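Local coordinates for protein 11R-lipoxygenase (Gersemia fruticosa, PDB 3VF1) that probably inserts molecular oxygen into a polyunsaturated fatty acid using a single non-heme iron, under control by calcium, as an 11R-lipoxygenase, at residues F280-E285 with L333-L338; E288-R293 with I361-K366; L498-I503 with V567-S572; H504-D509 with H656-K661. All coordinates share one frame; numbering follows the deposited sequence.

Contact 1: residues F280-E285 with L333-L338; sequences FPVKNE and LGLFYL
The backbone N of Val282 donates to the carbonyl O of Phe280 at 2.8 Å, closing an inverse gamma turn centred on Pro281. This tight bend sends the side chains of Phe280 and Val282 together toward strand 333-338, and the rest of the contact is apolar. Leu333 CB lies over one face of the Phe280 ring, 3.9 Å from its centroid and 17° off the normal, a CH-pi contact. Against the opposite face, offset toward the rim, Val282 CG2 stands 3.5 Å above the ring plane, so the ring is clamped from both sides. Phe280 holds CG anti to its backbone N (chi1 -166°), on the side of the strand. At the ring's far end CE2 lies 4.1 Å from Leu335 CB. Val282 CG1 adds a looser touch on Leu335 CD2, at 4.3 Å. An alanine in place of Phe280 would probably leave Leu333 CB and Val282 CG2 facing a gap where the ring had separated them. Leu333 and Leu335 turn one face of the antiparallel sheet to this bend. Their strand runs between strands 306-310 and 344-350, Phe280 also reaches Gln350 of the latter, and Val282 leans on Leu297 of helix 297-302.

Contact 2: residues E288-R293 with I361-K366; sequences EKLLDR and IWTPLK
Leu290 and Leu365 meet where two beta turns face each other, one following helix 284-287 and the other following the edge strand 361-362 of the five-stranded antiparallel sheet. The first turn is closed by Leu291 N to Glu288 O at 3.1 Å, the second by a weak bond from Lys366 N to Thr363 O. No hydrogen bond joins the turns, which hold together by apolar packing. The tight part runs from Leu290 to the root of Lys289. Leu290 CG is anti to the carbonyl carbon (chi1 -59°), and beyond it CD1 comes 3.7 Å from Pro364 CG, the two side chains being inclined to one another. Leu290 and Leu365 pass in opposite directions, with Leu290 CG 4.1 Å from Leu365 CB. Thr363 presents its methyl CG2 to Leu290 CD1 at 4.2 Å, while its OG1 is hydrogen-bonded to Ile347 O of the adjoining strand 344-350. Leu290 touches Ile347 too, and Pro364 rests on Trp372 of helix 369-410, the helix that carries the iron ligands His392 and His397; the contact itself lies far from the metal. The loose, solvent side is the outer chain of Lys289 with its ammonium, which leads away, bent at chi3 and chi4. Within this pair of segments the lysine packs through CB, which both Leu365 methyls meet, CD1 at 3.6 Å and CD2 at 3.9 Å.

Contact 3: residues L498-I503 with V567-S572; sequences LLWNVI and VVFTCS
Trp500 and Phe569 bring their CA atoms to 6.4 Å where helices 491-514 and 557-579 pack in the largely helical catalytic domain of the lipoxygenase. The axes of the two short segments approach to 10.0 Å, and their N-to-C directions make an angle of 136°, antiparallel but well splayed. Residues 570-572 form a wider pi-type turn, a few residues before the iron ligands His575 and Asn579 on the same helix. The main side-chain feature is a T-shaped aromatic pair. The six-membered ring of Trp500 directs its edge at the face of Phe569, with the planes at 71° and the centroids 5.2 Å apart. Trp500 CE3 makes the touch, 3.5 Å from Phe569 CG and thus off-centre, near the root of the ring. Phe569 has CG anti to its backbone N, on the side of helix 491-514, and Leu499 CB meets the edge of its ring. Ile503 splits its branches: CG2 packs 3.6 Å from Val568 CG1, while CD1 reaches Phe569. With an alanine in place of Phe569, the edge of Trp500 would probably lose the face it points at and keep its touch on CB, with a gap where the ring met Leu499 CB and Ile503 CD1. Closer to the metal, the side chain of Ser572 lies about 7 Å from that of His575. The carbonyl O of Val568 receives a weak bond from Ser572 N and a short one from the hydroxyl, Ser572 OG donating at 2.6 Å with the donor tilted 23° from the carbonyl plane.

Contact 4: residues H504-D509 with H656-K661; sequences HQFVQD and HAAMAK
Lys661 NZ donates to Asp509 OD2 at 2.9 Å, a salt bridge that uses the syn lone pair of the oxygen. The same OD2 accepts a second hydrogen, from water 1 at 2.7 Å, and that water also donates to the backbone O of Ala658 at 3.1 Å. A direct charge pair and a water bridge therefore tie one carboxylate oxygen to the partner helix. The lysine gets there with CG anti to its backbone N (chi1 172°) and an extended chain beyond, meeting the aspartate at about a right angle. Beneath the polar layer Ala658 CB sits 4.0 Å from Asp509 CB. Phe506 lies side by side with Met659, its CE1 3.6 Å from Met659 CG, and has water 1 at its ring edge. These residues line the seam of an antiparallel helix pair, helices 491-514 and 653-676, whose segment axes stand 9.4 Å apart with their directions at 174°. Gln505, one turn before Asp509, touches the lysine end through CG, 3.5 Å from Lys661 NZ, and also positions the carboxylate, its NE2 donating to Asp509 OD1 on the syn side, 32° out of the carboxylate plane. That bond would help to fix the rotation of the carboxylate, so that OD2 stays turned to the lysine. Farther out, Phe506 stacks on the ring of Phe662 and touches Tyr645, while His504 and Val507 pack on Val561 of helix 557-579.

From the N terminus, residues 280-285 and 288-293 come first. Strand 333-338 then returns to close contact 1 across 47 intervening residues, and 361-366 closes contact 2 across 67, so the two loops cross. Both fasten the region around helix 284-287 to the same antiparallel sheet, with centres 9 Å apart and Ile361 packing against Val282. The chain then enters the helical body, where the centre of contact 3 lies about 35 Å from that of contact 1. Adjoining parts of helix 491-514 open contacts 3 and 4; helix 557-579 closes contact 3, and helix 653-676 closes contact 4 after 146 residues. These loops cross as well, making helix 491-514 the shared member between helix 557-579, which carries His575 and Asn579, and the late helix 653-676.

Contact 1: residues F280-E285 with L333-L338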
# COMPACT_ATOMS: atom_id res chain seq x y z
N PHE A 280 -33.04 -4.44 9.63
CA PHE A 280 -32.27 -5.12 10.67
C PHE A 280 -33.03 -5.00 11.99
O PHE A 280 -32.58 -4.32 12.91
CB PHE A 280 -30.88 -4.48 10.79
CG PHE A 280 -29.89 -5.29 11.58
CD1 PHE A 280 -30.11 -6.63 11.87
CD2 PHE A 280 -28.72 -4.71 12.04
CE1 PHE A 280 -29.19 -7.36 12.59
CE2 PHE A 280 -27.79 -5.44 12.76
CZ PHE A 280 -28.03 -6.76 13.04
N PRO A 281 -34.18 -5.68 12.08
CA PRO A 281 -35.12 -5.53 13.20
C PRO A 281 -34.66 -6.20 14.49
O PRO A 281 -35.28 -7.16 14.94
CB PRO A 281 -36.39 -6.20 12.67
CG PRO A 281 -35.88 -7.26 11.75
CD PRO A 281 -34.65 -6.68 11.10
N VAL A 282 -33.59 -5.68 15.09
CA VAL A 282 -33.11 -6.19 16.37
C VAL A 282 -33.97 -5.65 17.50
O VAL A 282 -34.08 -4.44 17.68
CB VAL A 282 -31.65 -5.79 16.62
CG1 VAL A 282 -31.21 -6.19 18.03
CG2 VAL A 282 -30.73 -6.41 15.58
N LYS A 283 -34.58 -6.55 18.26
CA LYS A 283 -35.45 -6.16 19.36
C LYS A 283 -34.71 -6.26 20.69
O LYS A 283 -33.83 -7.10 20.87
CB LYS A 283 -36.71 -7.02 19.39
CG LYS A 283 -37.50 -6.99 18.09
CD LYS A 283 -37.81 -5.57 17.66
CE LYS A 283 -38.52 -5.52 16.32
NZ LYS A 283 -38.74 -4.12 15.87
N ASN A 284 -35.09 -5.39 21.63
CA ASN A 284 -34.44 -5.33 22.93
C ASN A 284 -34.41 -6.68 23.63
O ASN A 284 -33.42 -7.03 24.28
CB ASN A 284 -35.14 -4.29 23.81
CG ASN A 284 -34.48 -4.13 25.16
OD1 ASN A 284 -33.36 -3.63 25.26
ND2 ASN A 284 -35.18 -4.54 26.21
N GLU A 285 -35.49 -7.44 23.50
CA GLU A 285 -35.60 -8.75 24.15
C GLU A 285 -34.44 -9.66 23.76
O GLU A 285 -34.00 -10.49 24.54
CB GLU A 285 -36.94 -9.41 23.82
CG GLU A 285 -36.88 -10.63 22.88
CD GLU A 285 -37.68 -10.44 21.60
OE1 GLU A 285 -38.54 -9.53 21.56
OE2 GLU A 285 -37.46 -11.21 20.64
N LEU A 333 -25.17 -8.25 8.55
CA LEU A 333 -25.07 -7.07 9.39
C LEU A 333 -24.70 -7.52 10.80
O LEU A 333 -25.28 -8.47 11.32
CB LEU A 333 -26.39 -6.30 9.43
CG LEU A 333 -26.93 -5.76 8.11
CD1 LEU A 333 -27.82 -6.79 7.44
CD2 LEU A 333 -27.68 -4.46 8.33
N GLY A 334 -23.73 -6.84 11.40
CA GLY A 334 -23.32 -7.16 12.75
C GLY A 334 -23.54 -5.97 13.66
O GLY A 334 -23.28 -4.83 13.27
N LEU A 335 -24.03 -6.23 14.86
CA LEU A 335 -24.26 -5.17 15.83
C LEU A 335 -23.34 -5.39 17.03
O LEU A 335 -23.19 -6.51 17.51
CB LEU A 335 -25.72 -5.15 16.28
CG LEU A 335 -26.20 -3.84 16.89
CD1 LEU A 335 -26.23 -2.74 15.84
CD2 LEU A 335 -27.57 -4.01 17.53
N PHE A 336 -22.71 -4.31 17.49
CA PHE A 336 -21.75 -4.40 18.58
C PHE A 336 -22.11 -3.45 19.71
O PHE A 336 -22.81 -2.46 19.51
CB PHE A 336 -20.34 -4.09 18.06
CG PHE A 336 -19.86 -5.03 16.99
CD1 PHE A 336 -20.37 -4.94 15.71
CD2 PHE A 336 -18.90 -5.99 17.27
CE1 PHE A 336 -19.93 -5.80 14.71
CE2 PHE A 336 -18.46 -6.85 16.28
CZ PHE A 336 -18.98 -6.75 15.00
N TYR A 337 -21.63 -3.77 20.90
CA TYR A 337 -21.89 -2.97 22.09
C TYR A 337 -20.58 -2.52 22.71
O TYR A 337 -19.64 -3.31 22.83
CB TYR A 337 -22.69 -3.79 23.10
CG TYR A 337 -23.11 -3.03 24.34
CD1 TYR A 337 -24.09 -2.05 24.27
CD2 TYR A 337 -22.55 -3.31 25.58
CE1 TYR A 337 -24.48 -1.35 25.39
CE2 TYR A 337 -22.95 -2.62 26.71
CZ TYR A 337 -23.91 -1.64 26.61
OH TYR A 337 -24.32 -0.95 27.73
N LEU A 338 -20.51 -1.25 23.10
CA LEU A 338 -19.33 -0.72 23.77
C LEU A 338 -19.44 -0.94 25.27
O LEU A 338 -20.16 -0.23 25.96
CB LEU A 338 -19.16 0.77 23.47
CG LEU A 338 -18.00 1.47 24.17
CD1 LEU A 338 -16.66 0.89 23.73
CD2 LEU A 338 -18.05 2.97 23.91

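Contact 2: residues E288-R293 with I361-K366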
# COMPACT_ATOMS: atom_id res chain seq x y z
N GLU A 288 -30.98 -7.65 25.50
CA GLU A 288 -31.03 -6.83 26.71
C GLU A 288 -30.06 -7.29 27.80
O GLU A 288 -29.39 -6.47 28.42
CB GLU A 288 -32.44 -6.77 27.27
CG GLU A 288 -32.59 -5.79 28.43
CD GLU A 288 -33.96 -5.82 29.06
OE1 GLU A 288 -34.54 -6.93 29.19
OE2 GLU A 288 -34.47 -4.74 29.43
N LYS A 289 -29.98 -8.60 28.03
CA LYS A 289 -29.13 -9.12 29.10
C LYS A 289 -27.65 -9.09 28.72
O LYS A 289 -26.79 -9.35 29.55
CB LYS A 289 -29.56 -10.54 29.49
CG LYS A 289 -30.73 -10.58 30.46
CD LYS A 289 -31.21 -12.00 30.73
CE LYS A 289 -30.24 -12.79 31.60
NZ LYS A 289 -30.28 -12.37 33.04
N LEU A 290 -27.37 -8.78 27.46
CA LEU A 290 -25.99 -8.60 27.01
C LEU A 290 -25.51 -7.19 27.33
O LEU A 290 -24.31 -6.94 27.45
CB LEU A 290 -25.88 -8.85 25.51
CG LEU A 290 -26.31 -10.24 25.03
CD1 LEU A 290 -26.31 -10.31 23.51
CD2 LEU A 290 -25.41 -11.31 25.62
N LEU A 291 -26.45 -6.26 27.47
CA LEU A 291 -26.12 -4.87 27.75
C LEU A 291 -25.86 -4.67 29.23
O LEU A 291 -25.91 -5.62 30.02
CB LEU A 291 -27.26 -3.95 27.30
CG LEU A 291 -27.87 -4.24 25.93
CD1 LEU A 291 -28.94 -3.22 25.59
CD2 LEU A 291 -26.79 -4.27 24.85
N ASP A 292 -25.59 -3.43 29.62
CA ASP A 292 -25.44 -3.09 31.03
C ASP A 292 -26.78 -3.18 31.74
O ASP A 292 -27.83 -2.96 31.12
CB ASP A 292 -24.87 -1.68 31.18
CG ASP A 292 -23.40 -1.60 30.83
OD1 ASP A 292 -22.56 -1.89 31.71
OD2 ASP A 292 -23.08 -1.23 29.68
N ARG A 293 -26.75 -3.50 33.02
CA ARG A 293 -27.95 -3.46 33.84
C ARG A 293 -28.53 -2.06 33.81
O ARG A 293 -27.82 -1.08 34.04
CB ARG A 293 -27.64 -3.86 35.28
CG ARG A 293 -27.42 -5.35 35.49
CD ARG A 293 -27.10 -5.66 36.94
NE ARG A 293 -27.15 -7.10 37.22
CZ ARG A 293 -26.14 -7.94 37.05
NH1 ARG A 293 -24.97 -7.51 36.59
NH2 ARG A 293 -26.30 -9.23 37.34
N ILE A 361 -32.42 -13.24 13.16
CA ILE A 361 -31.37 -12.55 13.90
C ILE A 361 -30.74 -13.49 14.92
O ILE A 361 -31.43 -14.05 15.77
CB ILE A 361 -31.93 -11.31 14.62
CG1 ILE A 361 -32.46 -10.31 13.58
CG2 ILE A 361 -30.86 -10.66 15.48
CD1 ILE A 361 -33.07 -9.06 14.17
N TRP A 362 -29.42 -13.65 14.82
CA TRP A 362 -28.68 -14.53 15.71
C TRP A 362 -28.14 -13.74 16.89
O TRP A 362 -27.78 -12.57 16.75
CB TRP A 362 -27.53 -15.20 14.96
CG TRP A 362 -27.97 -15.91 13.72
CD1 TRP A 362 -28.17 -15.35 12.49
CD2 TRP A 362 -28.27 -17.30 13.58
NE1 TRP A 362 -28.58 -16.31 11.59
CE2 TRP A 362 -28.64 -17.52 12.24
CE3 TRP A 362 -28.26 -18.39 14.46
CZ2 TRP A 362 -29.00 -18.77 11.75
CZ3 TRP A 362 -28.61 -19.63 13.98
CH2 TRP A 362 -28.98 -19.82 12.64
N THR A 363 -28.09 -14.38 18.05
CA THR A 363 -27.73 -13.69 19.28
C THR A 363 -27.24 -14.71 20.32
O THR A 363 -27.86 -15.75 20.50
CB THR A 363 -28.95 -12.92 19.83
OG1 THR A 363 -29.02 -11.64 19.21
CG2 THR A 363 -28.86 -12.74 21.31
N PRO A 364 -26.13 -14.40 21.00
CA PRO A 364 -25.55 -15.35 21.96
C PRO A 364 -26.45 -15.58 23.18
O PRO A 364 -26.29 -16.57 23.89
CB PRO A 364 -24.24 -14.67 22.38
CG PRO A 364 -24.48 -13.22 22.17
CD PRO A 364 -25.38 -13.13 20.97
N LEU A 365 -27.36 -14.65 23.41
CA LEU A 365 -28.36 -14.77 24.46
C LEU A 365 -29.47 -15.77 24.14
O LEU A 365 -29.91 -16.52 25.02
CB LEU A 365 -28.99 -13.39 24.72
CG LEU A 365 -29.81 -13.23 26.00
CD1 LEU A 365 -28.91 -13.31 27.22
CD2 LEU A 365 -30.56 -11.90 25.96
N LYS A 366 -29.92 -15.79 22.89
CA LYS A 366 -31.09 -16.57 22.50
C LYS A 366 -30.74 -17.82 21.69
O LYS A 366 -31.57 -18.72 21.53
CB LYS A 366 -32.05 -15.71 21.67
CG LYS A 366 -32.66 -14.54 22.42
CD LYS A 366 -33.50 -15.00 23.60
CE LYS A 366 -34.15 -13.83 24.31
NZ LYS A 366 -34.90 -14.26 25.53

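Contact 3: residues L498-I503 with V567-S572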
# COMPACT_ATOMS: atom_id res chain seq x y z
N LEU A 498 -1.59 9.68 14.88
CA LEU A 498 -0.28 10.24 15.21
C LEU A 498 0.57 10.35 13.94
O LEU A 498 1.21 11.37 13.71
CB LEU A 498 0.44 9.36 16.23
CG LEU A 498 -0.12 9.33 17.65
CD1 LEU A 498 0.68 8.37 18.51
CD2 LEU A 498 -0.12 10.72 18.26
N LEU A 499 0.55 9.30 13.14
CA LEU A 499 1.36 9.24 11.93
C LEU A 499 0.85 10.22 10.88
O LEU A 499 1.64 10.86 10.19
CB LEU A 499 1.34 7.82 11.36
CG LEU A 499 2.12 6.80 12.19
CD1 LEU A 499 1.56 5.40 12.01
CD2 LEU A 499 3.59 6.84 11.80
N TRP A 500 -0.46 10.32 10.76
CA TRP A 500 -1.07 11.25 9.81
C TRP A 500 -0.62 12.68 10.10
O TRP A 500 -0.20 13.39 9.19
CB TRP A 500 -2.60 11.16 9.90
CG TRP A 500 -3.30 12.17 9.06
CD1 TRP A 500 -3.62 13.45 9.41
CD2 TRP A 500 -3.76 12.00 7.71
NE1 TRP A 500 -4.25 14.09 8.37
CE2 TRP A 500 -4.35 13.22 7.32
CE3 TRP A 500 -3.73 10.94 6.81
CZ2 TRP A 500 -4.91 13.40 6.05
CZ3 TRP A 500 -4.29 11.12 5.55
CH2 TRP A 500 -4.87 12.34 5.19
N ASN A 501 -0.71 13.08 11.36
CA ASN A 501 -0.34 14.43 11.76
C ASN A 501 1.16 14.69 11.63
O ASN A 501 1.58 15.81 11.33
CB ASN A 501 -0.80 14.71 13.19
CG ASN A 501 -2.30 14.90 13.29
OD1 ASN A 501 -2.92 15.52 12.42
ND2 ASN A 501 -2.90 14.38 14.36
N VAL A 502 1.96 13.66 11.86
CA VAL A 502 3.41 13.78 11.73
C VAL A 502 3.83 13.85 10.27
O VAL A 502 4.76 14.57 9.91
CB VAL A 502 4.14 12.62 12.44
CG1 VAL A 502 5.46 12.31 11.74
CG2 VAL A 502 4.37 12.95 13.90
N ILE A 503 3.13 13.10 9.42
CA ILE A 503 3.40 13.12 7.99
C ILE A 503 2.90 14.42 7.37
O ILE A 503 3.52 14.96 6.45
CB ILE A 503 2.74 11.93 7.27
CG1 ILE A 503 3.45 10.63 7.63
CG2 ILE A 503 2.77 12.14 5.76
CD1 ILE A 503 2.74 9.38 7.14
N VAL A 567 -1.34 10.75 -0.07
CA VAL A 567 -0.54 9.81 -0.85
C VAL A 567 0.53 9.14 0.01
O VAL A 567 0.67 7.92 0.01
CB VAL A 567 0.13 10.50 -2.05
CG1 VAL A 567 1.04 9.53 -2.79
CG2 VAL A 567 -0.92 11.06 -2.99
N VAL A 568 1.30 9.95 0.73
CA VAL A 568 2.39 9.43 1.55
C VAL A 568 1.86 8.51 2.65
O VAL A 568 2.46 7.48 2.95
CB VAL A 568 3.20 10.58 2.20
CG1 VAL A 568 4.22 10.03 3.18
CG2 VAL A 568 3.89 11.41 1.13
N PHE A 569 0.74 8.90 3.24
CA PHE A 569 0.14 8.12 4.32
C PHE A 569 -0.39 6.78 3.82
O PHE A 569 -0.22 5.76 4.48
CB PHE A 569 -0.98 8.91 4.99
CG PHE A 569 -1.70 8.14 6.06
CD1 PHE A 569 -1.25 8.17 7.37
CD2 PHE A 569 -2.82 7.38 5.76
CE1 PHE A 569 -1.91 7.47 8.36
CE2 PHE A 569 -3.48 6.67 6.75
CZ PHE A 569 -3.03 6.72 8.05
N THR A 570 -1.04 6.79 2.66
CA THR A 570 -1.65 5.59 2.11
C THR A 570 -0.61 4.61 1.59
O THR A 570 -0.76 3.39 1.74
CB THR A 570 -2.63 5.93 0.98
OG1 THR A 570 -3.71 6.72 1.49
CG2 THR A 570 -3.20 4.66 0.36
N CYS A 571 0.45 5.13 0.98
CA CYS A 571 1.49 4.28 0.41
C CYS A 571 2.36 3.64 1.50
O CYS A 571 2.96 2.59 1.28
CB CYS A 571 2.38 5.09 -0.54
SG CYS A 571 1.56 5.64 -2.05
N SER A 572 2.41 4.27 2.67
CA SER A 572 3.24 3.77 3.76
C SER A 572 2.42 3.14 4.88
O SER A 572 2.40 1.92 5.03
CB SER A 572 4.13 4.89 4.31
OG SER A 572 3.37 5.97 4.81

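Contact 4: residues H504-D509 with H656-K661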
# COMPACT_ATOMS: atom_id res chain seq x y z
N HIS A 504 1.78 14.92 7.87
CA HIS A 504 1.23 16.18 7.38
C HIS A 504 2.19 17.32 7.68
O HIS A 504 2.36 18.23 6.87
CB HIS A 504 -0.13 16.47 8.02
CG HIS A 504 -0.77 17.71 7.50
ND1 HIS A 504 -0.54 18.96 8.05
CD2 HIS A 504 -1.64 17.91 6.48
CE1 HIS A 504 -1.24 19.86 7.39
NE2 HIS A 504 -1.92 19.25 6.44
N GLN A 505 2.82 17.26 8.85
CA GLN A 505 3.79 18.27 9.24
C GLN A 505 5.01 18.24 8.33
O GLN A 505 5.51 19.28 7.90
CB GLN A 505 4.22 18.06 10.70
CG GLN A 505 5.11 19.17 11.24
CD GLN A 505 4.43 20.51 11.23
OE1 GLN A 505 3.33 20.66 11.76
NE2 GLN A 505 5.07 21.50 10.61
N PHE A 506 5.48 17.03 8.02
CA PHE A 506 6.65 16.86 7.17
C PHE A 506 6.39 17.40 5.76
O PHE A 506 7.20 18.16 5.22
CB PHE A 506 7.06 15.39 7.09
CG PHE A 506 8.09 15.10 6.04
CD1 PHE A 506 9.34 15.69 6.10
CD2 PHE A 506 7.81 14.23 5.00
CE1 PHE A 506 10.29 15.43 5.13
CE2 PHE A 506 8.76 13.96 4.03
CZ PHE A 506 10.00 14.56 4.10
N VAL A 507 5.27 17.00 5.17
CA VAL A 507 4.92 17.46 3.84
C VAL A 507 4.78 18.97 3.80
O VAL A 507 5.19 19.62 2.84
CB VAL A 507 3.61 16.81 3.35
CG1 VAL A 507 3.10 17.50 2.09
CG2 VAL A 507 3.81 15.32 3.11
N GLN A 508 4.20 19.54 4.86
CA GLN A 508 4.03 20.98 4.94
C GLN A 508 5.37 21.70 5.00
O GLN A 508 5.57 22.73 4.36
CB GLN A 508 3.19 21.35 6.16
CG GLN A 508 2.89 22.84 6.29
CD GLN A 508 1.93 23.15 7.42
OE1 GLN A 508 2.34 23.38 8.55
NE2 GLN A 508 0.64 23.16 7.11
N ASP A 509 6.30 21.14 5.78
CA ASP A 509 7.63 21.72 5.91
C ASP A 509 8.34 21.75 4.56
O ASP A 509 8.89 22.78 4.17
CB ASP A 509 8.47 20.93 6.92
CG ASP A 509 7.99 21.11 8.34
OD1 ASP A 509 7.17 22.01 8.59
OD2 ASP A 509 8.45 20.35 9.22
N HIS A 656 16.85 18.43 4.26
CA HIS A 656 17.44 17.49 5.20
C HIS A 656 17.00 17.79 6.63
O HIS A 656 16.77 16.88 7.42
CB HIS A 656 18.97 17.53 5.11
CG HIS A 656 19.50 17.07 3.79
ND1 HIS A 656 20.71 17.49 3.28
CD2 HIS A 656 18.99 16.22 2.86
CE1 HIS A 656 20.92 16.92 2.11
NE2 HIS A 656 19.89 16.15 1.83
N ALA A 657 16.88 19.08 6.95
CA ALA A 657 16.42 19.49 8.27
C ALA A 657 14.98 19.04 8.50
O ALA A 657 14.63 18.58 9.58
CB ALA A 657 16.54 20.99 8.43
N ALA A 658 14.16 19.17 7.46
CA ALA A 658 12.76 18.77 7.55
C ALA A 658 12.66 17.25 7.73
O ALA A 658 11.88 16.77 8.55
CB ALA A 658 12.01 19.20 6.30
N MET A 659 13.45 16.52 6.96
CA MET A 659 13.48 15.07 7.03
C MET A 659 13.96 14.58 8.40
O MET A 659 13.46 13.59 8.92
CB MET A 659 14.38 14.50 5.93
CG MET A 659 13.71 14.42 4.57
SD MET A 659 14.89 14.24 3.21
CE MET A 659 16.08 13.11 3.93
N ALA A 660 14.94 15.28 8.98
CA ALA A 660 15.48 14.88 10.27
C ALA A 660 14.45 15.11 11.38
O ALA A 660 14.33 14.31 12.30
CB ALA A 660 16.76 15.65 10.56
N LYS A 661 13.72 16.22 11.28
CA LYS A 661 12.66 16.53 12.23
C LYS A 661 11.57 15.46 12.13
O LYS A 661 10.98 15.06 13.13
CB LYS A 661 12.08 17.91 11.92
CG LYS A 661 10.84 18.28 12.72
CD LYS A 661 10.18 19.52 12.13
CE LYS A 661 8.84 19.81 12.78
NZ LYS A 661 8.09 20.85 12.02
O HOH W 1 9.07 17.68 9.35